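Local coordinates for protein GphF (Cystobacter violaceus, PDB 6MFC) that probably decarboxylates an acyl group to start polyketide biosynthesis, using a domain built on the acetyltransferase (GNAT) fold, at residues 152-157 and 206-211; 171-176 and 192-197; 185-190 and 213-218. All blocks are in the same frame, centred on the assembly; numbering follows the deposited sequence.

Contact 1: 152-157 and 206-211; sequences VSRCGD and VDNDGA
N208 reaches from the loop 206-211 to C155, just past the end of strand 148-153, and grips its backbone at both N and O. Outward along the asparagine, CB points at the other segment, and CG stands beside its own backbone N (chi1 -76°), which sends the amide straight across. CG lies 3.4 Å from C155 N. Beyond it the amide forks. On one branch, OD1 accepts C155 N-H at 2.5 Å through an in-plane lone pair, with CB of C155 close by at 3.3 Å; Y168 OH bonds to the same oxygen. On the other branch, ND2 donates to C155 O at 2.7 Å, the carbonyl lying 25° out of the amide plane. ND2 also has R154 NH2 3.3 Å away. Those two nitrogens are both donors, so this is contact without a bond, the guanidinium lying oblique to the amide. D205 forms a salt bridge with R154 NE and also takes a weak bond from N208 ND2. The amide therefore does what a neighbouring strand would do, serving both N-H and C=O of one residue. That probably decides which end of the N208 amide is oxygen, and ties the turn N208 to A211 to the strand's exit.

Contact 2: 171-176 and 192-197; sequences YVHGRG and ARIGGI
I194 of strand 193-198 pushes its methyls into the corner made by V172 and H173, where helix 168-172 ends. With its chain extended beyond CB (chi2 174°), I194 leads with CD1. I194 CD1 lies 3.6 Å from V172 CG1, the two side chains meeting at an oblique angle, and the same CD1 sits 3.5 Å from V172 O. V172 turns its CG1 to the strand because that branch lies opposite the backbone N (chi1 164°), while its CB already faces I194.

H173 adds the second wall. Its CB does not aim at the strand, yet the ring swings round far enough for NE2 to come 4.0 Å from I194 CG2. I194 CD1 lies over one face of this imidazole. R175 covers the opposite face, its NH2 3.5 Å above the ring plane and offset toward the rim. The return contact is different in shape: H173 CB sits over the centre of the R175 guanidinium. ND1 of H173 is bonded to E169 O, one turn back in the helix, which helps fix the ring's rotation, and R175 NH1 is held in a salt bridge by D170.

The corner itself is a Schellman motif. G174, at positive phi, is its C-prime residue, with G174 N bonded to Y171 O at 3.1 Å and R175 N to D170 O.

V213 touches both V172 and I194, while L184 packs on V172 and L188 on I194. Between the two segments the chemistry is therefore mainly apolar, methyl against methyl, methyl over imidazole and one carbonyl oxygen against a methyl, while H173 ND1, R175 NH1 and the capping N-H groups find partners on the helix side. Shape rather than directional bonding probably sets how the helix end rests on the edge strand.

Contact 3: 185-190 and 213-218; sequences GFHLGH and VIVIHA
H187 meets V215 and H217 where helix 182-190 packs against strand 212-218 in the C-terminal part of the GNAT fold; the two axes are 9.1 Å apart and run roughly the same way, 25° from parallel. Going along the helix, F186 comes first. Its CD2 lies 3.8 Å above the plane of the H187 ring, toward the rim; the phenyl brings its edge to one face of the imidazole. H187 itself carries the contact. V215 CG2 covers its other face in a CH-pi contact, 4.2 Å from the ring centroid, while H187 ND1 and H217 NE2 share a hydrogen bond of 3.1 Å. The two imidazoles meet rim to rim, their planes 60° apart, neither lying over the other. Touched on both faces and bonded at ND1, the H187 ring is probably restricted in rotation. A pentaethylene glycol, probably from the crystallisation liquor, lies next to its side chain and may mark a pocket. At H190 the ring turns back to its own helix: CG stands beside the backbone N (chi1 -79°), and ND1 donates to F186 O at 2.8 Å, nearly in line with the carbonyl bond. What H190 offers the strand is its CB, set at the edge of the H217 ring 4.1 Å from CE1.

All three contacts reach one end of the mixed sheet, where the order is 148-153, 212-218, 193-198: the last strand of the chain slots between the other two. Contact 2 is nested within the loop closed by contact 1, whereas contact 3 crosses both along the chain. Centres of contacts 2 and 3 are about 9 Å apart, those of 1 and 2 about 12 Å, and those of 1 and 3 about 15 Å. Backbone pairing probably joins S153 to V213 and G195 and G196 to I214, while C155 SG packs on V172. Helices 168-172 and 182-190 thus both meet this end of the sheet, in the C-terminal part of the GNAT-like decarboxylase.

Contact 1: 152-157 and 206-211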
loop_
_atom_site.group_PDB
_atom_site.type_symbol
_atom_site.label_atom_id
_atom_site.label_comp_id
_atom_site.label_asym_id
_atom_site.label_seq_id
_atom_site.Cartn_x
_atom_site.Cartn_y
_atom_site.Cartn_z
ATOM N N VAL A 152 3.947 3.995 1.044
ATOM C CA VAL A 152 3.468 5.064 1.909
ATOM C C VAL A 152 2.184 4.565 2.558
ATOM O O VAL A 152 1.108 4.600 1.950
ATOM C CB VAL A 152 3.246 6.373 1.142
ATOM C CG1 VAL A 152 2.707 7.445 2.072
ATOM C CG2 VAL A 152 4.544 6.829 0.495
ATOM N N SER A 153 2.294 4.091 3.796
ATOM C CA SER A 153 1.153 3.548 4.519
ATOM C C SER A 153 0.361 4.689 5.159
ATOM O O SER A 153 0.559 5.868 4.854
ATOM C CB SER A 153 1.623 2.523 5.549
ATOM O OG SER A 153 0.532 1.988 6.275
ATOM N N ARG A 154 -0.554 4.346 6.063
ATOM C CA ARG A 154 -1.399 5.330 6.721
ATOM C C ARG A 154 -1.850 4.764 8.062
ATOM O O ARG A 154 -1.561 3.614 8.404
ATOM C CB ARG A 154 -2.589 5.712 5.832
ATOM C CG ARG A 154 -3.465 4.537 5.425
ATOM C CD ARG A 154 -4.614 4.983 4.534
ATOM N NE ARG A 154 -5.443 6.001 5.173
ATOM C CZ ARG A 154 -6.496 5.734 5.938
ATOM N NH1 ARG A 154 -6.855 4.478 6.163
ATOM N NH2 ARG A 154 -7.192 6.725 6.478
ATOM N N CYS A 155 -2.559 5.587 8.829
ATOM C CA CYS A 155 -3.072 5.205 10.137
ATOM C C CYS A 155 -4.592 5.154 10.085
ATOM O O CYS A 155 -5.232 6.076 9.568
ATOM C CB CYS A 155 -2.606 6.183 11.219
ATOM S SG CYS A 155 -0.835 6.110 11.563
ATOM N N GLY A 156 -5.163 4.078 10.623
ATOM C CA GLY A 156 -6.597 3.883 10.579
ATOM C C GLY A 156 -7.334 4.367 11.811
ATOM O O GLY A 156 -8.551 4.570 11.766
ATOM N N ASP A 157 -6.619 4.556 12.918
ATOM C CA ASP A 157 -7.215 4.976 14.182
ATOM C C ASP A 157 -6.385 6.079 14.825
ATOM O O ASP A 157 -6.045 6.031 16.009
ATOM C CB ASP A 157 -7.369 3.789 15.128
ATOM C CG ASP A 157 -8.254 4.102 16.320
ATOM O OD1 ASP A 157 -8.970 5.124 16.281
ATOM O OD2 ASP A 157 -8.227 3.326 17.298
ATOM N N VAL A 206 -7.960 12.939 5.723
ATOM C CA VAL A 206 -8.052 13.805 6.894
ATOM C C VAL A 206 -7.755 13.036 8.177
ATOM O O VAL A 206 -7.218 13.603 9.137
ATOM C CB VAL A 206 -9.436 14.476 6.950
ATOM C CG1 VAL A 206 -9.475 15.536 8.040
ATOM C CG2 VAL A 206 -9.785 15.078 5.601
ATOM N N ASP A 207 -8.092 11.743 8.225
ATOM C CA ASP A 207 -7.817 10.955 9.421
ATOM C C ASP A 207 -6.322 10.806 9.682
ATOM O O ASP A 207 -5.935 10.421 10.790
ATOM C CB ASP A 207 -8.470 9.577 9.308
ATOM C CG ASP A 207 -9.983 9.642 9.377
ATOM O OD1 ASP A 207 -10.511 10.558 10.043
ATOM O OD2 ASP A 207 -10.645 8.776 8.769
ATOM N N ASN A 208 -5.481 11.095 8.692
ATOM C CA ASN A 208 -4.034 11.115 8.861
ATOM C C ASN A 208 -3.466 12.526 8.793
ATOM O O ASN A 208 -2.245 12.684 8.683
ATOM C CB ASN A 208 -3.368 10.226 7.810
ATOM C CG ASN A 208 -3.493 8.752 8.134
ATOM O OD1 ASN A 208 -2.521 8.110 8.531
ATOM N ND2 ASN A 208 -4.696 8.208 7.978
ATOM N N ASP A 209 -4.321 13.548 8.859
ATOM C CA ASP A 209 -3.898 14.943 8.731
ATOM C C ASP A 209 -3.129 15.157 7.430
ATOM O O ASP A 209 -2.166 15.924 7.365
ATOM C CB ASP A 209 -3.073 15.380 9.944
ATOM C CG ASP A 209 -3.915 15.526 11.197
ATOM O OD1 ASP A 209 -4.589 14.546 11.579
ATOM O OD2 ASP A 209 -3.898 16.617 11.804
ATOM N N GLY A 210 -3.563 14.462 6.380
ATOM C CA GLY A 210 -2.920 14.530 5.086
ATOM C C GLY A 210 -1.552 13.894 5.006
ATOM O O GLY A 210 -0.933 13.941 3.938
ATOM N N ALA A 211 -1.062 13.296 6.086
ATOM C CA ALA A 211 0.291 12.772 6.105
ATOM C C ALA A 211 0.344 11.370 5.503
ATOM O O ALA A 211 -0.677 10.750 5.195
ATOM C CB ALA A 211 0.840 12.755 7.531
#

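Contact 2: 171-176 and 192-197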
loop_
_atom_site.group_PDB
_atom_site.type_symbol
_atom_site.label_atom_id
_atom_site.label_comp_id
_atom_site.label_asym_id
_atom_site.label_seq_id
_atom_site.Cartn_x
_atom_site.Cartn_y
_atom_site.Cartn_z
ATOM N N TYR A 171 2.505 9.040 17.692
ATOM C CA TYR A 171 1.581 7.924 17.529
ATOM C C TYR A 171 2.102 6.920 16.511
ATOM O O TYR A 171 1.999 5.706 16.719
ATOM C CB TYR A 171 0.203 8.436 17.113
ATOM C CG TYR A 171 -0.773 7.337 16.767
ATOM C CD1 TYR A 171 -1.150 6.393 17.712
ATOM C CD2 TYR A 171 -1.324 7.245 15.494
ATOM C CE1 TYR A 171 -2.043 5.385 17.401
ATOM C CE2 TYR A 171 -2.220 6.242 15.174
ATOM C CZ TYR A 171 -2.577 5.316 16.130
ATOM O OH TYR A 171 -3.469 4.315 15.817
ATOM N N VAL A 172 2.664 7.411 15.405
ATOM C CA VAL A 172 3.197 6.519 14.379
ATOM C C VAL A 172 4.357 5.702 14.931
ATOM O O VAL A 172 4.442 4.487 14.713
ATOM C CB VAL A 172 3.605 7.328 13.134
ATOM C CG1 VAL A 172 4.497 6.500 12.230
ATOM C CG2 VAL A 172 2.368 7.791 12.381
ATOM N N HIS A 173 5.261 6.345 15.665
ATOM C CA HIS A 173 6.396 5.648 16.254
ATOM C C HIS A 173 6.049 4.937 17.556
ATOM O O HIS A 173 6.956 4.430 18.226
ATOM C CB HIS A 173 7.554 6.623 16.479
ATOM C CG HIS A 173 8.290 6.981 15.226
ATOM N ND1 HIS A 173 7.929 8.046 14.428
ATOM C CD2 HIS A 173 9.356 6.404 14.624
ATOM C CE1 HIS A 173 8.747 8.114 13.394
ATOM N NE2 HIS A 173 9.622 7.129 13.488
ATOM N N GLY A 174 4.772 4.886 17.925
ATOM C CA GLY A 174 4.363 4.158 19.109
ATOM C C GLY A 174 4.849 4.733 20.417
ATOM O O GLY A 174 4.829 4.033 21.433
ATOM N N ARG A 175 5.289 5.991 20.429
ATOM C CA ARG A 175 5.736 6.625 21.663
ATOM C C ARG A 175 4.582 7.089 22.542
ATOM O O ARG A 175 4.830 7.642 23.619
ATOM C CB ARG A 175 6.647 7.816 21.353
ATOM C CG ARG A 175 7.833 7.492 20.460
ATOM C CD ARG A 175 8.828 8.641 20.444
ATOM N NE ARG A 175 9.631 8.668 19.225
ATOM C CZ ARG A 175 9.348 9.423 18.167
ATOM N NH1 ARG A 175 8.282 10.211 18.181
ATOM N NH2 ARG A 175 10.129 9.389 17.096
ATOM N N GLY A 176 3.333 6.882 22.117
ATOM C CA GLY A 176 2.198 7.287 22.924
ATOM C C GLY A 176 1.877 6.355 24.073
ATOM O O GLY A 176 1.196 6.767 25.018
ATOM N N ALA A 192 8.622 -4.455 8.346
ATOM C CA ALA A 192 8.875 -3.137 7.787
ATOM C C ALA A 192 9.310 -2.166 8.873
ATOM O O ALA A 192 8.749 -2.144 9.972
ATOM C CB ALA A 192 7.630 -2.597 7.086
ATOM N N ARG A 193 10.321 -1.365 8.560
ATOM C CA ARG A 193 10.738 -0.264 9.412
ATOM C C ARG A 193 10.196 1.044 8.849
ATOM O O ARG A 193 10.044 1.202 7.634
ATOM C CB ARG A 193 12.263 -0.198 9.524
ATOM C CG ARG A 193 12.968 0.104 8.214
ATOM C CD ARG A 193 14.463 0.260 8.411
ATOM N NE ARG A 193 15.101 0.843 7.236
ATOM C CZ ARG A 193 15.197 2.149 7.015
ATOM N NH1 ARG A 193 14.694 3.010 7.890
ATOM N NH2 ARG A 193 15.793 2.597 5.918
ATOM N N ILE A 194 9.889 1.979 9.746
ATOM C CA ILE A 194 9.372 3.274 9.323
ATOM C C ILE A 194 10.505 4.102 8.732
ATOM O O ILE A 194 11.597 4.195 9.308
ATOM C CB ILE A 194 8.703 3.991 10.503
ATOM C CG1 ILE A 194 7.464 3.213 10.951
ATOM C CG2 ILE A 194 8.333 5.416 10.127
ATOM C CD1 ILE A 194 6.815 3.758 12.197
ATOM N N GLY A 195 10.254 4.701 7.569
ATOM C CA GLY A 195 11.252 5.496 6.884
ATOM C C GLY A 195 10.999 6.986 6.856
ATOM O O GLY A 195 11.736 7.709 6.173
ATOM N N GLY A 196 9.987 7.476 7.560
ATOM C CA GLY A 196 9.688 8.892 7.609
ATOM C C GLY A 196 8.227 9.173 7.320
ATOM O O GLY A 196 7.455 8.300 6.930
ATOM N N ILE A 197 7.864 10.436 7.523
ATOM C CA ILE A 197 6.504 10.917 7.323
ATOM C C ILE A 197 6.520 11.977 6.232
ATOM O O ILE A 197 7.328 12.912 6.280
ATOM C CB ILE A 197 5.910 11.485 8.624
ATOM C CG1 ILE A 197 6.033 10.462 9.755
ATOM C CG2 ILE A 197 4.459 11.879 8.418
ATOM C CD1 ILE A 197 5.604 10.990 11.104
#

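Contact 3: 185-190 and 213-218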
loop_
_atom_site.group_PDB
_atom_site.type_symbol
_atom_site.label_atom_id
_atom_site.label_comp_id
_atom_site.label_asym_id
_atom_site.label_seq_id
_atom_site.Cartn_x
_atom_site.Cartn_y
_atom_site.Cartn_z
ATOM N N GLY A 185 0.788 -1.503 11.892
ATOM C CA GLY A 185 1.252 -2.777 12.414
ATOM C C GLY A 185 1.184 -3.910 11.412
ATOM O O GLY A 185 1.851 -4.934 11.599
ATOM N N PHE A 186 0.384 -3.751 10.355
ATOM C CA PHE A 186 0.368 -4.733 9.275
ATOM C C PHE A 186 1.735 -4.840 8.612
ATOM O O PHE A 186 2.226 -5.947 8.356
ATOM C CB PHE A 186 -0.705 -4.358 8.250
ATOM C CG PHE A 186 -0.744 -5.259 7.048
ATOM C CD1 PHE A 186 -1.194 -6.564 7.158
ATOM C CD2 PHE A 186 -0.347 -4.797 5.805
ATOM C CE1 PHE A 186 -1.236 -7.394 6.054
ATOM C CE2 PHE A 186 -0.389 -5.621 4.697
ATOM C CZ PHE A 186 -0.834 -6.922 4.821
ATOM N N HIS A 187 2.373 -3.701 8.339
ATOM C CA HIS A 187 3.707 -3.724 7.751
ATOM C C HIS A 187 4.784 -3.889 8.817
ATOM O O HIS A 187 5.757 -4.621 8.607
ATOM C CB HIS A 187 3.947 -2.451 6.941
ATOM C CG HIS A 187 3.069 -2.328 5.737
ATOM N ND1 HIS A 187 3.363 -2.939 4.536
ATOM C CD2 HIS A 187 1.904 -1.664 5.547
ATOM C CE1 HIS A 187 2.416 -2.657 3.658
ATOM N NE2 HIS A 187 1.519 -1.885 4.245
ATOM N N LEU A 188 4.625 -3.218 9.960
ATOM C CA LEU A 188 5.581 -3.379 11.052
ATOM C C LEU A 188 5.626 -4.823 11.533
ATOM O O LEU A 188 6.698 -5.340 11.870
ATOM C CB LEU A 188 5.224 -2.444 12.207
ATOM C CG LEU A 188 5.116 -0.948 11.905
ATOM C CD1 LEU A 188 4.586 -0.196 13.117
ATOM C CD2 LEU A 188 6.458 -0.384 11.466
ATOM N N GLY A 189 4.471 -5.491 11.568
ATOM C CA GLY A 189 4.435 -6.865 12.032
ATOM C C GLY A 189 5.189 -7.823 11.134
ATOM O O GLY A 189 5.747 -8.816 11.609
ATOM N N HIS A 190 5.223 -7.547 9.830
ATOM C CA HIS A 190 5.921 -8.443 8.918
ATOM C C HIS A 190 7.419 -8.168 8.878
ATOM O O HIS A 190 8.204 -9.085 8.608
ATOM C CB HIS A 190 5.311 -8.351 7.518
ATOM C CG HIS A 190 4.041 -9.132 7.365
ATOM N ND1 HIS A 190 2.827 -8.680 7.836
ATOM C CD2 HIS A 190 3.802 -10.346 6.815
ATOM C CE1 HIS A 190 1.893 -9.577 7.573
ATOM N NE2 HIS A 190 2.458 -10.598 6.954
ATOM N N VAL A 213 3.009 7.691 5.898
ATOM C CA VAL A 213 4.113 7.046 6.598
ATOM C C VAL A 213 4.843 6.132 5.622
ATOM O O VAL A 213 4.233 5.241 5.019
ATOM C CB VAL A 213 3.619 6.261 7.824
ATOM C CG1 VAL A 213 4.764 5.488 8.458
ATOM C CG2 VAL A 213 2.987 7.210 8.829
ATOM N N ILE A 214 6.145 6.350 5.474
ATOM C CA ILE A 214 6.971 5.524 4.599
ATOM C C ILE A 214 7.390 4.269 5.356
ATOM O O ILE A 214 8.053 4.350 6.394
ATOM C CB ILE A 214 8.197 6.299 4.099
ATOM C CG1 ILE A 214 7.766 7.511 3.272
ATOM C CG2 ILE A 214 9.107 5.391 3.284
ATOM C CD1 ILE A 214 8.924 8.347 2.776
ATOM N N VAL A 215 7.002 3.108 4.837
ATOM C CA VAL A 215 7.437 1.821 5.365
ATOM C C VAL A 215 8.418 1.210 4.375
ATOM O O VAL A 215 8.296 1.391 3.159
ATOM C CB VAL A 215 6.247 0.872 5.628
ATOM C CG1 VAL A 215 5.325 1.461 6.682
ATOM C CG2 VAL A 215 5.478 0.603 4.346
ATOM N N ILE A 216 9.412 0.497 4.901
ATOM C CA ILE A 216 10.466 -0.096 4.085
ATOM C C ILE A 216 10.613 -1.559 4.475
ATOM O O ILE A 216 10.919 -1.868 5.633
ATOM C CB ILE A 216 11.808 0.639 4.245
ATOM C CG1 ILE A 216 11.670 2.108 3.838
ATOM C CG2 ILE A 216 12.885 -0.042 3.416
ATOM C CD1 ILE A 216 12.949 2.899 3.988
ATOM N N HIS A 217 10.399 -2.455 3.512
ATOM C CA HIS A 217 10.608 -3.890 3.703
ATOM C C HIS A 217 11.960 -4.248 3.098
ATOM O O HIS A 217 12.069 -4.481 1.891
ATOM C CB HIS A 217 9.490 -4.706 3.060
ATOM C CG HIS A 217 8.176 -4.619 3.772
ATOM N ND1 HIS A 217 7.807 -5.504 4.763
ATOM C CD2 HIS A 217 7.135 -3.767 3.622
ATOM C CE1 HIS A 217 6.598 -5.195 5.198
ATOM N NE2 HIS A 217 6.169 -4.143 4.523
ATOM N N ALA A 218 12.993 -4.283 3.935
ATOM C CA ALA A 218 14.290 -4.763 3.483
ATOM C C ALA A 218 14.183 -6.219 3.046
ATOM O O ALA A 218 13.397 -6.998 3.590
ATOM C CB ALA A 218 15.334 -4.618 4.591
#